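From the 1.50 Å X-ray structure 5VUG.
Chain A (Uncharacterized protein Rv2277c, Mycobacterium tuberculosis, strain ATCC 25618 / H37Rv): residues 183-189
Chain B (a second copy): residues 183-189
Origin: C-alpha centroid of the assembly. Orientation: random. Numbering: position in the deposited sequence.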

# COMPACT_ATOMS: atom_id res chain seq x y z
N LEU A 183 10.13 -4.69 1.09
CA LEU A 183 10.01 -3.80 -0.07
C LEU A 183 9.05 -2.66 0.22
O LEU A 183 9.31 -1.51 -0.16
CB LEU A 183 9.53 -4.57 -1.29
CG LEU A 183 10.58 -5.47 -1.95
CD1 LEU A 183 9.87 -6.35 -2.97
CD2 LEU A 183 11.69 -4.62 -2.60
N PHE A 184 7.91 -2.95 0.86
CA PHE A 184 6.95 -1.90 1.13
C PHE A 184 7.42 -0.97 2.25
O PHE A 184 7.15 0.23 2.20
CB PHE A 184 5.55 -2.46 1.36
CG PHE A 184 4.79 -2.68 0.08
CD1 PHE A 184 4.20 -1.60 -0.58
CD2 PHE A 184 4.69 -3.94 -0.49
CE1 PHE A 184 3.52 -1.78 -1.77
CE2 PHE A 184 4.00 -4.13 -1.69
CZ PHE A 184 3.41 -3.04 -2.33
N ASN A 185 8.13 -1.50 3.25
CA ASN A 185 8.73 -0.59 4.24
C ASN A 185 9.71 0.36 3.56
O ASN A 185 9.70 1.57 3.82
CB ASN A 185 9.41 -1.38 5.36
CG ASN A 185 8.46 -1.76 6.48
OD1 ASN A 185 7.48 -1.06 6.74
ND2 ASN A 185 8.75 -2.87 7.16
N MSE A 186 10.57 -0.17 2.69
CA MSE A 186 11.49 0.73 1.99
C MSE A 186 10.76 1.80 1.17
O MSE A 186 11.10 2.99 1.23
CB MSE A 186 12.51 -0.04 1.16
CG MSE A 186 13.59 -0.70 1.99
SE MSE A 186 14.76 0.64 2.81
CE MSE A 186 15.43 1.45 1.17
N ALA A 187 9.74 1.37 0.42
CA ALA A 187 9.04 2.29 -0.48
C ALA A 187 8.25 3.34 0.29
O ALA A 187 8.14 4.49 -0.14
CB ALA A 187 8.12 1.52 -1.42
N LEU A 188 7.67 2.96 1.43
CA LEU A 188 6.71 3.83 2.10
C LEU A 188 7.28 4.57 3.30
O LEU A 188 6.75 5.63 3.66
CB LEU A 188 5.43 3.07 2.48
CG LEU A 188 4.61 2.53 1.30
CD1 LEU A 188 3.47 1.66 1.79
CD2 LEU A 188 4.08 3.69 0.47
N ASN A 189 8.34 4.05 3.94
CA ASN A 189 8.92 4.74 5.09
C ASN A 189 10.45 4.72 5.12
O ASN A 189 11.04 5.26 6.07
CB ASN A 189 8.33 4.22 6.42
CG ASN A 189 8.57 2.74 6.63
OD1 ASN A 189 9.71 2.30 6.75
ND2 ASN A 189 7.49 1.96 6.69
N LEU B 183 -0.87 10.63 -3.48
CA LEU B 183 0.27 10.39 -2.59
C LEU B 183 0.82 8.98 -2.77
O LEU B 183 2.04 8.78 -2.77
CB LEU B 183 -0.15 10.59 -1.14
CG LEU B 183 -0.32 12.04 -0.70
CD1 LEU B 183 -0.98 12.05 0.67
CD2 LEU B 183 1.03 12.78 -0.69
N PHE B 184 -0.07 7.98 -2.88
CA PHE B 184 0.41 6.62 -3.04
C PHE B 184 0.99 6.37 -4.43
O PHE B 184 1.96 5.61 -4.56
CB PHE B 184 -0.65 5.60 -2.63
CG PHE B 184 -0.66 5.32 -1.15
CD1 PHE B 184 0.30 4.49 -0.58
CD2 PHE B 184 -1.59 5.93 -0.31
CE1 PHE B 184 0.32 4.24 0.78
CE2 PHE B 184 -1.58 5.68 1.07
CZ PHE B 184 -0.62 4.83 1.61
N ASN B 185 0.43 6.99 -5.47
CA ASN B 185 1.09 6.89 -6.77
C ASN B 185 2.49 7.47 -6.72
O ASN B 185 3.45 6.87 -7.22
CB ASN B 185 0.25 7.58 -7.86
CG ASN B 185 -0.81 6.66 -8.46
OD1 ASN B 185 -0.64 5.44 -8.51
ND2 ASN B 185 -1.91 7.26 -8.93
N MSE B 186 2.65 8.64 -6.11
CA MSE B 186 4.00 9.19 -6.00
C MSE B 186 4.95 8.27 -5.23
O MSE B 186 6.08 8.03 -5.67
CB MSE B 186 3.98 10.61 -5.42
CG MSE B 186 3.50 11.65 -6.41
SE MSE B 186 4.79 11.89 -7.86
CE MSE B 186 6.30 12.49 -6.79
N ALA B 187 4.48 7.74 -4.10
CA ALA B 187 5.35 6.94 -3.25
C ALA B 187 5.71 5.61 -3.90
O ALA B 187 6.82 5.10 -3.73
CB ALA B 187 4.68 6.69 -1.89
N LEU B 188 4.77 5.02 -4.65
CA LEU B 188 4.97 3.65 -5.12
C LEU B 188 5.38 3.55 -6.58
O LEU B 188 5.99 2.54 -6.95
CB LEU B 188 3.72 2.80 -4.84
CG LEU B 188 3.37 2.59 -3.37
CD1 LEU B 188 2.04 1.87 -3.22
CD2 LEU B 188 4.48 1.79 -2.68
N ASN B 189 5.08 4.55 -7.41
CA ASN B 189 5.49 4.49 -8.82
C ASN B 189 6.00 5.82 -9.37
O ASN B 189 6.34 5.88 -10.56
CB ASN B 189 4.36 3.91 -9.71
CG ASN B 189 3.08 4.73 -9.64
OD1 ASN B 189 3.06 5.89 -10.05
ND2 ASN B 189 2.01 4.12 -9.15
O HOH W 1 8.96 5.75 -2.32

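Two copies of one short helical segment cross about an exact two-fold axis and are held together by a small apolar cluster centred on the paired Leu188 side chains, with a single water joining the two backbones. The helix axes approach to 9.0 Å, with their N-to-C directions 121° apart, and the contact buries 231 Å² in total. Leu188 gives the largest share (60 Å² in chain A, 59 Å² in chain B), then Ala187 (31 and 33 Å²) and Phe184 (24 and 23 Å²). At its centre, CD2 of Leu188(A) lies 3.7 Å from CD2 of Leu188(B), so each leucine packs against its own symmetry mate. The CA-to-CB bond of Leu188 points sideways, but the side chain, with chi1 m and chi2 t, brings its end nearer the partner helix. Leucine's branched end offers one methyl to three partner residues at once: Leu188(B) CD2 also sits 3.9 Å from Ala187(A) CB and 3.8 Å from Phe184(A) CE1, and the two-fold repeats both. Phe184, one helical turn before Leu188, also starts sideways; its ring, with chi1 m, is long enough to reach the leucine methyl, which it meets obliquely. Ala187 is the residue whose CA-to-CB bond points toward the other helix, and its short side chain lets the backbones come close, with CA of Ala187(A) 6.3 Å from CA of Leu188(B). No direct hydrogen bond crosses the contact. The carbonyls Ala187(A) O and Ala187(B) O stand 3.9 Å apart, both acceptors, and water 1 bridges them by donating to each: its O lies 2.6 Å from Ala187(A) O and 2.6 Å from Ala187(B) O. Leu183, Asn185, selenomethionine Met186 and Asn189 make no contact with the opposing stretch. Within each chain Asn189 ND2 donates to Asn185 OD1 at 3.0 Å, while Asn185 ND2 and Asn189 OD1 find partners elsewhere in the structure; none enters the apolar cluster.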